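Local coordinates for GGDEF family protein (Vibrio cholerae, PDB 5GZS) that probably senses arginine through a periplasmic region built like solute-binding proteins, as part of a diguanylate cyclase that would make cyclic di-GMP, at residues A[7-12]-A[35-40]; A[13-18]-A[197-202]; A[224-229]-A[285-290]; A[279-284]-A[416-421]. All coordinates share one frame; numbering follows the deposited sequence.

Interaction 1. Residues A[7-12]-A[35-40]. With ARG (arginine), chain B.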
loop_
_atom_site.group_PDB
_atom_site.type_symbol
_atom_site.label_atom_id
_atom_site.label_comp_id
_atom_site.label_asym_id
_atom_site.label_seq_id
_atom_site.Cartn_x
_atom_site.Cartn_y
_atom_site.Cartn_z
ATOM N N LYS A 7 -10.735 -25.355 37.679
ATOM C CA LYS A 7 -9.505 -25.640 36.965
ATOM C C LYS A 7 -9.389 -24.747 35.744
ATOM O O LYS A 7 -10.193 -24.844 34.814
ATOM C CB LYS A 7 -9.467 -27.100 36.547
ATOM C CG LYS A 7 -9.731 -28.069 37.664
ATOM C CD LYS A 7 -8.517 -28.326 38.533
ATOM C CE LYS A 7 -8.839 -29.467 39.507
ATOM N NZ LYS A 7 -7.669 -29.955 40.283
ATOM N N VAL A 8 -8.406 -23.858 35.739
ATOM C CA VAL A 8 -8.214 -23.022 34.561
ATOM C C VAL A 8 -6.887 -23.361 33.877
ATOM O O VAL A 8 -5.843 -23.536 34.524
ATOM C CB VAL A 8 -8.314 -21.522 34.910
ATOM C CG1 VAL A 8 -8.738 -21.345 36.373
ATOM C CG2 VAL A 8 -7.028 -20.780 34.589
ATOM N N ALA A 9 -6.971 -23.499 32.556
ATOM C CA ALA A 9 -5.890 -24.024 31.733
ATOM C C ALA A 9 -4.819 -22.994 31.450
ATOM O O ALA A 9 -5.127 -21.810 31.273
ATOM C CB ALA A 9 -6.453 -24.556 30.413
ATOM N N THR A 10 -3.577 -23.445 31.373
ATOM C CA THR A 10 -2.481 -22.609 30.919
ATOM C C THR A 10 -1.457 -23.299 30.025
ATOM O O THR A 10 -1.125 -24.441 30.220
ATOM C CB THR A 10 -1.728 -21.954 32.076
ATOM O OG1 THR A 10 -1.015 -22.933 32.809
ATOM C CG2 THR A 10 -2.668 -21.289 32.980
ATOM N N GLU A 11 -0.943 -22.549 29.054
ATOM C CA GLU A 11 0.096 -23.042 28.157
ATOM C C GLU A 11 1.342 -22.159 28.225
ATOM O O GLU A 11 1.295 -20.976 27.888
ATOM C CB GLU A 11 -0.424 -23.112 26.720
ATOM C CG GLU A 11 0.351 -24.066 25.826
ATOM C CD GLU A 11 0.605 -23.495 24.445
ATOM O OE1 GLU A 11 1.596 -23.904 23.804
ATOM O OE2 GLU A 11 -0.185 -22.635 24.001
ATOM N N ALA A 12 2.453 -22.744 28.661
ATOM C CA ALA A 12 3.697 -22.038 28.788
ATOM C C ALA A 12 3.514 -20.875 29.747
ATOM O O ALA A 12 2.844 -21.008 30.723
ATOM C CB ALA A 12 4.155 -21.560 27.434
ATOM N N VAL A 35 -3.758 -25.234 35.621
ATOM C CA VAL A 35 -3.307 -26.514 35.081
ATOM C C VAL A 35 -2.465 -26.318 33.817
ATOM O O VAL A 35 -2.985 -25.865 32.795
ATOM C CB VAL A 35 -4.523 -27.419 34.797
ATOM C CG1 VAL A 35 -4.109 -28.726 34.164
ATOM C CG2 VAL A 35 -5.262 -27.683 36.094
ATOM N N ASN A 36 -1.164 -26.616 33.885
ATOM C CA ASN A 36 -0.304 -26.503 32.694
ATOM C C ASN A 36 -0.686 -27.544 31.651
ATOM O O ASN A 36 -0.799 -28.733 31.958
ATOM C CB ASN A 36 1.179 -26.661 33.056
ATOM C CG ASN A 36 2.136 -26.247 31.897
ATOM O OD1 ASN A 36 1.819 -26.408 30.716
ATOM N ND2 ASN A 36 3.309 -25.719 32.253
ATOM N N TYR A 37 -0.913 -27.091 30.424
ATOM C CA TYR A 37 -1.088 -27.996 29.292
ATOM C C TYR A 37 0.073 -27.796 28.341
ATOM O O TYR A 37 0.432 -26.666 28.014
ATOM C CB TYR A 37 -2.411 -27.746 28.582
ATOM C CG TYR A 37 -3.598 -28.274 29.339
ATOM C CD1 TYR A 37 -4.021 -29.585 29.163
ATOM C CD2 TYR A 37 -4.291 -27.472 30.248
ATOM C CE1 TYR A 37 -5.114 -30.085 29.863
ATOM C CE2 TYR A 37 -5.380 -27.962 30.948
ATOM C CZ TYR A 37 -5.782 -29.275 30.747
ATOM O OH TYR A 37 -6.856 -29.786 31.419
ATOM N N PRO A 38 0.675 -28.890 27.884
ATOM C CA PRO A 38 1.868 -28.740 27.038
ATOM C C PRO A 38 1.577 -28.117 25.663
ATOM O O PRO A 38 2.516 -27.687 24.981
ATOM C CB PRO A 38 2.372 -30.173 26.895
ATOM C CG PRO A 38 1.149 -31.022 27.113
ATOM C CD PRO A 38 0.296 -30.297 28.095
ATOM N N SER A 39 0.304 -28.063 25.270
ATOM C CA SER A 39 -0.081 -27.476 23.984
ATOM C C SER A 39 -1.451 -26.797 24.010
ATOM O O SER A 39 -2.359 -27.181 24.765
ATOM C CB SER A 39 -0.066 -28.549 22.891
ATOM O OG SER A 39 -0.913 -28.197 21.805
ATOM N N PHE A 40 -1.604 -25.794 23.163
ATOM C CA PHE A 40 -2.847 -25.038 23.107
ATOM C C PHE A 40 -4.031 -25.900 22.685
ATOM O O PHE A 40 -5.171 -25.660 23.077
ATOM C CB PHE A 40 -2.698 -23.863 22.148
ATOM C CG PHE A 40 -4.001 -23.294 21.676
ATOM C CD1 PHE A 40 -4.689 -22.379 22.449
ATOM C CD2 PHE A 40 -4.525 -23.662 20.454
ATOM C CE1 PHE A 40 -5.862 -21.847 22.011
ATOM C CE2 PHE A 40 -5.709 -23.133 20.009
ATOM C CZ PHE A 40 -6.374 -22.218 20.787
HETATM N N ARG B . -6.214 -16.804 20.341
HETATM C CA ARG B . -5.821 -17.703 19.266
HETATM C C ARG B . -6.763 -18.898 19.187
HETATM O O ARG B . -6.909 -19.533 18.144
HETATM C CB ARG B . -4.391 -18.171 19.465
HETATM C CG ARG B . -4.178 -19.003 20.714
HETATM C CD ARG B . -2.690 -19.110 20.968
HETATM N NE ARG B . -2.385 -19.972 22.088
HETATM C CZ ARG B . -2.559 -19.629 23.357
HETATM N NH1 ARG B . -3.055 -18.436 23.670
HETATM N NH2 ARG B . -2.251 -20.492 24.310
HETATM O OXT ARG B . -7.403 -19.257 20.169
HETATM O O HOH W 1 3.927 -24.821 24.469
#

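Interaction 2. Residues A[13-18]-A[197-202]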
loop_
_atom_site.group_PDB
_atom_site.type_symbol
_atom_site.label_atom_id
_atom_site.label_comp_id
_atom_site.label_asym_id
_atom_site.label_seq_id
_atom_site.Cartn_x
_atom_site.Cartn_y
_atom_site.Cartn_z
ATOM N N ASP A 13 4.153 -19.753 29.479
ATOM C CA ASP A 13 4.091 -18.582 30.334
ATOM C C ASP A 13 2.836 -17.825 30.031
ATOM O O ASP A 13 2.828 -16.961 29.203
ATOM C CB ASP A 13 5.282 -17.688 30.073
ATOM C CG ASP A 13 5.434 -16.625 31.086
ATOM O OD1 ASP A 13 5.041 -16.825 32.211
ATOM O OD2 ASP A 13 5.976 -15.581 30.779
ATOM N N ASP A 14 1.764 -18.160 30.710
ATOM C CA ASP A 14 0.474 -17.616 30.387
ATOM C C ASP A 14 0.181 -16.469 31.299
ATOM O O ASP A 14 -0.587 -16.582 32.201
ATOM C CB ASP A 14 -0.562 -18.698 30.521
ATOM C CG ASP A 14 -1.736 -18.461 29.679
ATOM O OD1 ASP A 14 -2.086 -17.312 29.487
ATOM O OD2 ASP A 14 -2.333 -19.427 29.234
ATOM N N VAL A 15 0.822 -15.354 31.041
ATOM C CA VAL A 15 0.812 -14.277 31.950
ATOM C C VAL A 15 -0.542 -13.616 31.999
ATOM O O VAL A 15 -0.938 -13.128 33.011
ATOM C CB VAL A 15 1.957 -13.313 31.641
ATOM C CG1 VAL A 15 2.049 -13.074 30.178
ATOM C CG2 VAL A 15 1.813 -12.019 32.376
ATOM N N VAL A 16 -1.267 -13.628 30.903
ATOM C CA VAL A 16 -2.577 -12.984 30.921
ATOM C C VAL A 16 -3.605 -13.839 31.661
ATOM O O VAL A 16 -4.549 -13.307 32.255
ATOM C CB VAL A 16 -3.072 -12.664 29.487
ATOM C CG1 VAL A 16 -4.475 -12.108 29.490
ATOM C CG2 VAL A 16 -2.134 -11.666 28.812
ATOM N N THR A 17 -3.410 -15.152 31.671
ATOM C CA THR A 17 -4.353 -16.026 32.359
ATOM C C THR A 17 -4.164 -15.895 33.863
ATOM O O THR A 17 -5.128 -15.861 34.634
ATOM C CB THR A 17 -4.188 -17.503 31.926
ATOM O OG1 THR A 17 -4.433 -17.621 30.519
ATOM C CG2 THR A 17 -5.167 -18.405 32.666
ATOM N N ARG A 18 -2.903 -15.810 34.265
ATOM C CA ARG A 18 -2.532 -15.534 35.644
ATOM C C ARG A 18 -3.039 -14.177 36.113
ATOM O O ARG A 18 -3.716 -14.096 37.153
ATOM C CB ARG A 18 -1.027 -15.603 35.797
ATOM C CG ARG A 18 -0.542 -16.987 35.985
ATOM C CD ARG A 18 0.727 -17.219 35.263
ATOM N NE ARG A 18 1.700 -16.141 35.394
ATOM C CZ ARG A 18 2.689 -15.991 34.515
ATOM N NH1 ARG A 18 2.758 -16.833 33.482
ATOM N NH2 ARG A 18 3.574 -15.004 34.638
ATOM N N GLU A 197 -2.090 -2.185 30.659
ATOM C CA GLU A 197 -0.793 -1.703 31.038
ATOM C C GLU A 197 0.095 -2.809 31.559
ATOM O O GLU A 197 1.285 -2.839 31.221
ATOM C CB GLU A 197 -0.914 -0.604 32.070
ATOM C CG GLU A 197 -1.868 0.475 31.702
ATOM C CD GLU A 197 -2.081 1.421 32.832
ATOM O OE1 GLU A 197 -1.356 1.280 33.837
ATOM O OE2 GLU A 197 -2.976 2.279 32.728
ATOM N N SER A 198 -0.427 -3.732 32.357
ATOM C CA SER A 198 0.530 -4.638 33.009
ATOM C C SER A 198 1.092 -5.618 32.000
ATOM O O SER A 198 2.267 -5.909 32.032
ATOM C CB SER A 198 -0.083 -5.366 34.228
ATOM O OG SER A 198 -1.054 -6.336 33.882
ATOM N N ILE A 199 0.258 -6.081 31.070
ATOM C CA ILE A 199 0.722 -6.997 30.047
ATOM C C ILE A 199 1.703 -6.325 29.091
ATOM O O ILE A 199 2.716 -6.920 28.703
ATOM C CB ILE A 199 -0.437 -7.572 29.225
ATOM C CG1 ILE A 199 -1.437 -8.254 30.135
ATOM C CG2 ILE A 199 0.089 -8.551 28.198
ATOM C CD1 ILE A 199 -0.789 -9.177 31.158
ATOM N N GLN A 200 1.391 -5.089 28.701
ATOM C CA GLN A 200 2.301 -4.331 27.827
ATOM C C GLN A 200 3.664 -4.165 28.498
ATOM O O GLN A 200 4.705 -4.434 27.905
ATOM C CB GLN A 200 1.705 -2.974 27.496
ATOM C CG GLN A 200 2.664 -2.003 26.906
ATOM C CD GLN A 200 2.494 -1.876 25.425
ATOM O OE1 GLN A 200 2.665 -2.840 24.673
ATOM N NE2 GLN A 200 2.109 -0.678 24.986
ATOM N N LYS A 201 3.628 -3.767 29.763
ATOM C CA LYS A 201 4.811 -3.598 30.579
ATOM C C LYS A 201 5.554 -4.918 30.667
ATOM O O LYS A 201 6.788 -4.964 30.608
ATOM C CB LYS A 201 4.407 -3.082 31.983
ATOM C CG LYS A 201 5.541 -2.955 33.014
ATOM C CD LYS A 201 6.721 -2.157 32.446
ATOM C CE LYS A 201 7.707 -1.697 33.523
ATOM N NZ LYS A 201 9.154 -1.907 33.177
ATOM N N TYR A 202 4.786 -5.999 30.790
ATOM C CA TYR A 202 5.373 -7.294 31.031
ATOM C C TYR A 202 6.147 -7.718 29.822
ATOM O O TYR A 202 7.297 -8.081 29.952
ATOM C CB TYR A 202 4.311 -8.317 31.391
ATOM C CG TYR A 202 4.842 -9.717 31.618
ATOM C CD1 TYR A 202 5.038 -10.593 30.553
ATOM C CD2 TYR A 202 5.125 -10.172 32.899
ATOM C CE1 TYR A 202 5.512 -11.877 30.757
ATOM C CE2 TYR A 202 5.609 -11.463 33.112
ATOM C CZ TYR A 202 5.789 -12.304 32.039
ATOM O OH TYR A 202 6.246 -13.574 32.250
#

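Interaction 3. Residues A[224-229]-A[285-290]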
loop_
_atom_site.group_PDB
_atom_site.type_symbol
_atom_site.label_atom_id
_atom_site.label_comp_id
_atom_site.label_asym_id
_atom_site.label_seq_id
_atom_site.Cartn_x
_atom_site.Cartn_y
_atom_site.Cartn_z
ATOM N N ARG A 224 30.527 5.361 26.735
ATOM C CA ARG A 224 30.844 6.342 25.717
ATOM C C ARG A 224 29.619 7.179 25.326
ATOM O O ARG A 224 28.558 6.639 24.995
ATOM C CB ARG A 224 31.433 5.654 24.493
ATOM C CG ARG A 224 31.350 6.492 23.254
ATOM C CD ARG A 224 32.337 6.030 22.226
ATOM N NE ARG A 224 32.387 6.982 21.124
ATOM C CZ ARG A 224 33.162 6.839 20.061
ATOM N NH1 ARG A 224 33.954 5.776 19.959
ATOM N NH2 ARG A 224 33.144 7.755 19.106
ATOM N N VAL A 225 29.764 8.500 25.374
ATOM C CA VAL A 225 28.672 9.389 24.977
ATOM C C VAL A 225 28.602 9.549 23.457
ATOM O O VAL A 225 29.426 10.236 22.858
ATOM C CB VAL A 225 28.820 10.775 25.625
ATOM C CG1 VAL A 225 27.692 11.698 25.168
ATOM C CG2 VAL A 225 28.850 10.646 27.159
ATOM N N LEU A 226 27.625 8.904 22.834
ATOM C CA LEU A 226 27.446 9.003 21.395
ATOM C C LEU A 226 27.072 10.410 20.957
ATOM O O LEU A 226 26.090 10.965 21.448
ATOM C CB LEU A 226 26.363 8.029 20.941
ATOM C CG LEU A 226 26.662 6.560 21.236
ATOM C CD1 LEU A 226 25.559 5.692 20.652
ATOM C CD2 LEU A 226 28.034 6.184 20.663
ATOM N N ARG A 227 27.825 10.981 20.023
ATOM C CA ARG A 227 27.474 12.301 19.481
ATOM C C ARG A 227 26.543 12.206 18.265
ATOM O O ARG A 227 26.829 11.517 17.290
ATOM C CB ARG A 227 28.738 13.085 19.131
ATOM C CG ARG A 227 29.669 13.196 20.334
ATOM C CD ARG A 227 30.934 14.016 20.066
ATOM N NE ARG A 227 30.718 15.457 20.193
ATOM C CZ ARG A 227 30.554 16.253 19.150
ATOM N NH1 ARG A 227 30.591 15.737 17.929
ATOM N NH2 ARG A 227 30.349 17.550 19.324
ATOM N N VAL A 228 25.390 12.917 18.355
ATOM C CA VAL A 228 24.314 12.853 17.378
ATOM C C VAL A 228 24.128 14.229 16.725
ATOM O O VAL A 228 24.208 15.254 17.400
ATOM C CB VAL A 228 22.994 12.493 18.101
ATOM C CG1 VAL A 228 21.881 12.177 17.118
ATOM C CG2 VAL A 228 23.201 11.317 19.015
ATOM N N LYS A 229 23.889 14.267 15.415
ATOM C CA LYS A 229 23.472 15.520 14.774
ATOM C C LYS A 229 22.157 15.352 14.048
ATOM O O LYS A 229 21.898 14.299 13.456
ATOM C CB LYS A 229 24.525 16.073 13.814
ATOM C CG LYS A 229 25.677 16.662 14.538
ATOM C CD LYS A 229 26.347 17.770 13.744
ATOM C CE LYS A 229 27.560 18.281 14.530
ATOM N NZ LYS A 229 28.256 19.394 13.876
ATOM N N SER A 285 33.600 12.828 13.249
ATOM C CA SER A 285 33.596 13.829 14.332
ATOM C C SER A 285 32.290 13.732 15.137
ATOM O O SER A 285 32.218 14.190 16.273
ATOM C CB SER A 285 33.816 15.256 13.782
ATOM O OG SER A 285 32.927 15.577 12.709
ATOM N N ILE A 286 31.274 13.116 14.530
ATOM C CA ILE A 286 30.054 12.689 15.223
ATOM C C ILE A 286 29.847 11.207 14.923
ATOM O O ILE A 286 30.448 10.686 13.982
ATOM C CB ILE A 286 28.829 13.482 14.774
ATOM C CG1 ILE A 286 28.493 13.118 13.327
ATOM C CG2 ILE A 286 29.099 14.978 14.889
ATOM C CD1 ILE A 286 27.177 13.681 12.812
ATOM N N ASP A 287 29.014 10.530 15.716
ATOM C CA ASP A 287 28.737 9.100 15.526
ATOM C C ASP A 287 27.416 8.823 14.767
ATOM O O ASP A 287 27.316 7.876 14.001
ATOM C CB ASP A 287 28.680 8.386 16.871
ATOM C CG ASP A 287 29.848 8.715 17.760
ATOM O OD1 ASP A 287 30.993 8.387 17.411
ATOM O OD2 ASP A 287 29.625 9.325 18.825
ATOM N N ILE A 288 26.403 9.644 14.993
ATOM C CA ILE A 288 25.080 9.362 14.465
ATOM C C ILE A 288 24.505 10.563 13.750
ATOM O O ILE A 288 24.648 11.691 14.206
ATOM C CB ILE A 288 24.137 8.951 15.594
ATOM C CG1 ILE A 288 24.469 7.544 16.062
ATOM C CG2 ILE A 288 22.660 9.084 15.189
ATOM C CD1 ILE A 288 23.824 7.205 17.413
ATOM N N LEU A 289 23.849 10.335 12.630
ATOM C CA LEU A 289 23.244 11.452 11.923
ATOM C C LEU A 289 21.888 11.019 11.403
ATOM O O LEU A 289 21.748 9.937 10.819
ATOM C CB LEU A 289 24.137 11.951 10.778
ATOM C CG LEU A 289 23.486 12.881 9.747
ATOM C CD1 LEU A 289 22.876 14.082 10.412
ATOM C CD2 LEU A 289 24.460 13.348 8.672
ATOM N N ALA A 290 20.886 11.857 11.638
ATOM C CA ALA A 290 19.545 11.576 11.157
ATOM C C ALA A 290 18.798 12.888 11.061
ATOM O O ALA A 290 19.092 13.833 11.789
ATOM C CB ALA A 290 18.822 10.597 12.078
#

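Interaction 4. Residues A[279-284]-A[416-421]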
loop_
_atom_site.group_PDB
_atom_site.type_symbol
_atom_site.label_atom_id
_atom_site.label_comp_id
_atom_site.label_asym_id
_atom_site.label_seq_id
_atom_site.Cartn_x
_atom_site.Cartn_y
_atom_site.Cartn_z
ATOM N N ASP A 279 29.497 15.547 6.174
ATOM C CA ASP A 279 30.938 15.708 6.273
ATOM C C ASP A 279 31.371 15.399 7.702
ATOM O O ASP A 279 32.375 14.737 7.909
ATOM C CB ASP A 279 31.368 17.125 5.859
ATOM C CG ASP A 279 30.958 17.471 4.424
ATOM O OD1 ASP A 279 30.133 16.735 3.846
ATOM O OD2 ASP A 279 31.459 18.480 3.881
ATOM N N ASP A 280 30.608 15.859 8.689
ATOM C CA ASP A 280 30.916 15.569 10.092
ATOM C C ASP A 280 30.857 14.061 10.366
ATOM O O ASP A 280 31.631 13.507 11.178
ATOM C CB ASP A 280 29.943 16.305 11.010
ATOM C CG ASP A 280 30.358 17.735 11.280
ATOM O OD1 ASP A 280 30.040 18.625 10.444
ATOM O OD2 ASP A 280 30.996 17.950 12.345
ATOM N N LEU A 281 29.933 13.404 9.676
ATOM C CA LEU A 281 29.788 11.956 9.755
ATOM C C LEU A 281 30.953 11.241 9.059
ATOM O O LEU A 281 31.494 10.248 9.576
ATOM C CB LEU A 281 28.467 11.523 9.140
ATOM C CG LEU A 281 28.051 10.095 9.449
ATOM C CD1 LEU A 281 27.855 9.922 10.959
ATOM C CD2 LEU A 281 26.775 9.730 8.666
ATOM N N GLN A 282 31.356 11.741 7.894
ATOM C CA GLN A 282 32.498 11.132 7.227
ATOM C C GLN A 282 33.783 11.470 7.975
ATOM O O GLN A 282 34.673 10.655 8.032
ATOM C CB GLN A 282 32.531 11.536 5.758
ATOM C CG GLN A 282 31.344 10.928 5.007
ATOM C CD GLN A 282 31.175 11.442 3.591
ATOM O OE1 GLN A 282 31.599 10.797 2.632
ATOM N NE2 GLN A 282 30.531 12.598 3.446
ATOM N N ASP A 283 33.847 12.632 8.618
ATOM C CA ASP A 283 34.972 12.991 9.500
ATOM C C ASP A 283 35.152 12.045 10.680
ATOM O O ASP A 283 36.218 12.023 11.299
ATOM C CB ASP A 283 34.785 14.399 10.099
ATOM C CG ASP A 283 34.952 15.513 9.089
ATOM O OD1 ASP A 283 35.032 15.232 7.868
ATOM O OD2 ASP A 283 34.988 16.685 9.532
ATOM N N LYS A 284 34.090 11.326 11.028
ATOM C CA LYS A 284 33.998 10.599 12.304
ATOM C C LYS A 284 33.991 11.576 13.491
ATOM O O LYS A 284 34.338 11.193 14.623
ATOM C CB LYS A 284 35.142 9.574 12.482
ATOM C CG LYS A 284 35.508 8.756 11.244
ATOM C CD LYS A 284 34.303 8.051 10.632
ATOM C CE LYS A 284 34.571 7.612 9.179
ATOM N NZ LYS A 284 35.885 6.918 9.061
ATOM N N GLY A 416 21.892 7.235 10.085
ATOM C CA GLY A 416 23.204 6.950 9.514
ATOM C C GLY A 416 24.215 6.870 10.628
ATOM O O GLY A 416 24.099 7.602 11.616
ATOM N N PHE A 417 25.203 5.987 10.492
ATOM C CA PHE A 417 26.227 5.838 11.544
ATOM C C PHE A 417 27.556 5.910 10.884
ATOM O O PHE A 417 27.692 5.475 9.738
ATOM C CB PHE A 417 26.114 4.513 12.307
ATOM C CG PHE A 417 24.785 4.299 12.987
ATOM C CD1 PHE A 417 23.689 3.850 12.267
ATOM C CD2 PHE A 417 24.644 4.531 14.350
ATOM C CE1 PHE A 417 22.471 3.641 12.889
ATOM C CE2 PHE A 417 23.425 4.318 14.987
ATOM C CZ PHE A 417 22.337 3.871 14.252
ATOM N N ALA A 418 28.528 6.478 11.588
ATOM C CA ALA A 418 29.851 6.679 11.041
ATOM C C ALA A 418 30.430 5.342 10.651
ATOM O O ALA A 418 30.217 4.336 11.339
ATOM C CB ALA A 418 30.738 7.366 12.044
ATOM N N LYS A 419 31.162 5.342 9.541
ATOM C CA LYS A 419 31.775 4.139 9.009
ATOM C C LYS A 419 32.998 3.695 9.816
ATOM O O LYS A 419 34.133 3.829 9.375
ATOM C CB LYS A 419 32.161 4.379 7.560
ATOM C CG LYS A 419 31.217 3.820 6.538
ATOM C CD LYS A 419 31.491 2.339 6.357
ATOM C CE LYS A 419 31.610 2.005 4.893
ATOM N NZ LYS A 419 30.343 2.307 4.199
ATOM N N ASN A 420 32.775 3.170 11.008
ATOM C CA ASN A 420 33.870 2.561 11.756
ATOM C C ASN A 420 33.279 1.385 12.532
ATOM O O ASN A 420 32.082 1.186 12.442
ATOM C CB ASN A 420 34.573 3.599 12.657
ATOM C CG ASN A 420 33.609 4.368 13.544
ATOM O OD1 ASN A 420 32.576 3.853 13.994
ATOM N ND2 ASN A 420 33.953 5.626 13.797
ATOM N N PRO A 421 34.114 0.600 13.257
ATOM C CA PRO A 421 33.607 -0.578 13.962
ATOM C C PRO A 421 32.436 -0.301 14.905
ATOM O O PRO A 421 31.431 -1.025 14.856
ATOM C CB PRO A 421 34.833 -1.052 14.742
ATOM C CG PRO A 421 35.981 -0.696 13.861
ATOM C CD PRO A 421 35.595 0.635 13.285
#

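Interaction 1. Residues A[7-12]-A[35-40]
The ring of Tyr-37 has Ala-9 CB beside it, 3.6 Å from CE2 and oblique to the ring plane, while the backbone N of Thr-10 lies at its edge. The second ring, Phe-40, carries the bound arginine over one face: the ligand CG sits 3.5 Å above the ring plane, displaced toward the rim, and Phe-40 CZ touches the ligand's OXT. Glu-11 crosses Phe-40 at about a right angle, its carboxylate turned 50° from the ring plane and its OE2 touching Phe-40 CB. With CG anti to the backbone N (chi1 -158°), Glu-11 lays CG against the backbone O of Tyr-37, and a bend at chi2 carries the carboxylate on to the start of helix 40-49. There the two oxygens divide their work. OE2 accepts from the ligand NH2 at 3.0 Å, and OE1 accepts from a water that also donates to Pro-38 O. The pairing behind this belongs to a beta-alpha-beta unit in which helix 15-28 joins parallel strands 6-10 and 32-36, and the pocket residues Glu-11 and Phe-40 lie near the C-terminal ends of these strands, as in solute-binding proteins. Three backbone bonds hold the strands together: Val-35 N to Val-8 O at 2.9 Å, Thr-10 N to Val-35 O at 2.9 Å, and Tyr-37 N to Thr-10 O at 2.7 Å. Ile-43 of helix 40-49 packs on Ala-9, Glu-11 and Tyr-37. Ser-39 OG caps that helix at Asn-41 N, and Arg-64 and Thr-101 also touch Phe-40.

Interaction 2. Residues A[13-18]-A[197-202]
Tyr-202 lies against Val-15 and meets Asp-13 with its hydroxyl, where the first turn of helix 15-28 packs on the long helix 189-218 in the arginine-binding part of the chain, related to family 3 solute-binding proteins. From CB, the Tyr-202 side chain runs with CG anti to the backbone N (chi1 178°), directed toward helix 15-28. CG and CD2 pass beneath Val-15 CG2, a methyl that sits 3.7 Å from the ring centroid and 5° off the ring normal, a CH-pi contact over the middle of the face. CE1 then meets the other methyl, Val-15 CG1, at 3.7 Å, so both branches of the valine rest on the ring while the two side chains slide past each other in opposite directions. Beyond CZ the hydroxyl reaches Asp-13 tip to tip: OH donates to OD2 at 2.5 Å, using the syn lone pair of that oxygen, with the carboxylate turned against the ring plane. Lys-145 NZ is a further hydrogen-bond partner of the same hydroxyl. One turn back along helix 189-218, Ile-199 CD1 packs on Val-16 CG2 at 3.7 Å and also reaches Val-15 CG2; Tyr-78 and Ile-141 touch Ile-199 as well. Asp-14, the N-cap of helix 15-28, accepts a weak bond from Thr-17 N. The Asp-13 carboxylate is gripped at both oxygens, since Arg-18 forms a salt bridge to it: NH1 donates to OD1 at 2.6 Å, approaching from 41° above the carboxylate plane.

Interaction 3. Residues A[224-229]-A[285-290]
Asp-287 spends both carboxylate oxygens on the opposite segment. OD1 forms a salt bridge with Arg-224 NH2 at 2.8 Å, tip to tip, the guanidinium and carboxylate planes 73° apart. OD2 accepts from the backbone N of Arg-227 at 2.7 Å through its anti lone pair. The main chain answers in the other direction: Arg-227 O accepts from both Asp-287 N (2.9 Å) and Ile-288 N (3.0 Å), and beyond this two-donor acceptor Lys-229 N to Ile-288 O and Ala-290 N to Lys-229 O continue the regular parallel pairing. Strands 226-230 and 288-292 are neighbours in a sheet of order 2-1-3-5-4, the arrangement of type II periplasmic binding proteins. Val-228 CG1 and Ile-288 CG2 lie side by side on one face, 3.7 Å apart. On the other, the extended chain of Lys-229 crosses Ile-286 at about a right angle, CB meeting CD1 at 3.7 Å and CE meeting CG2, while its NZ is hydrogen-bonded to Gln-271 OE1. Further out, helix 421-435 covers the first face, with Phe-430 on Ile-288 and Leu-422 against Leu-226 and Arg-224; helix 277-282 lies over the second, with Leu-281 on Ile-286 and Leu-289.

Interaction 4. Residues A[279-284]-A[416-421]
Leu-281 is the close-packed end of this contact, its CD1 set against the backbone of Ala-418. Helix 277-282 here lies on the mixed sheet of the second solute-binding-like region, where strand 414-417 runs antiparallel to strand 288-292. CG of the leucine is anti to the backbone N (chi1 -166°), and from it CD1 and CD2 reach the outgoing end of strand 414-417. CD1 is 3.6 Å from Ala-418 N and 4.0 Å from Ala-418 CB, and it also touches the carbonyl carbon of Phe-417; Leu-281 CD2 stands 4.3 Å from Gly-416 C. Ile-286, Leu-289 and Ala-302 add further apolar contacts to Leu-281. The Phe-417 side chain departs on the other face of the sheet, where its ring meets Phe-430 of helix 421-435.

The looser half belongs to Lys-284, an exposed residue. It is the first residue to leave helical geometry, in a Schellman motif with positive phi (65°), and its bent chain then reaches across to the other segment. A bend at chi2 (-54°) places CD near Ala-418 CB, at 3.9 Å. CE and NZ reach the backbone of Lys-419, the ammonium nitrogen 3.6 Å from Lys-419 O, and no hydrogen bond crosses between the two segments. Lys-419 sits at the centre of an inverse gamma turn and sends its own NZ off to Asn-300 O. Asn-420 is the N-cap of helix 421-435; its OD1 accepts from Gly-423 N, while its ND2 lies 4.0 Å from Lys-284 CD.

Along the chain, interactions 1 and 2 alternate their segments, as do interactions 3 and 4, and the first pair closes before the second opens. Each pair belongs to one solute-binding-like region. Interactions 1 and 2, with centres about 15 Å apart, share the unit of strand 6-10 and helix 15-28, where Thr-17 packs on Val-8 and Thr-10. Interactions 3 and 4, with centres about 9 Å apart, meet in one sheet through neighbouring strands 288-292 and 414-417. Interactions 1 and 3 lie about 48 Å apart between centres, on opposite sides of the chain's centre. Helix 189-218 leads from interaction 2 toward strand 226-230, linking the arginine-bound region to the second one.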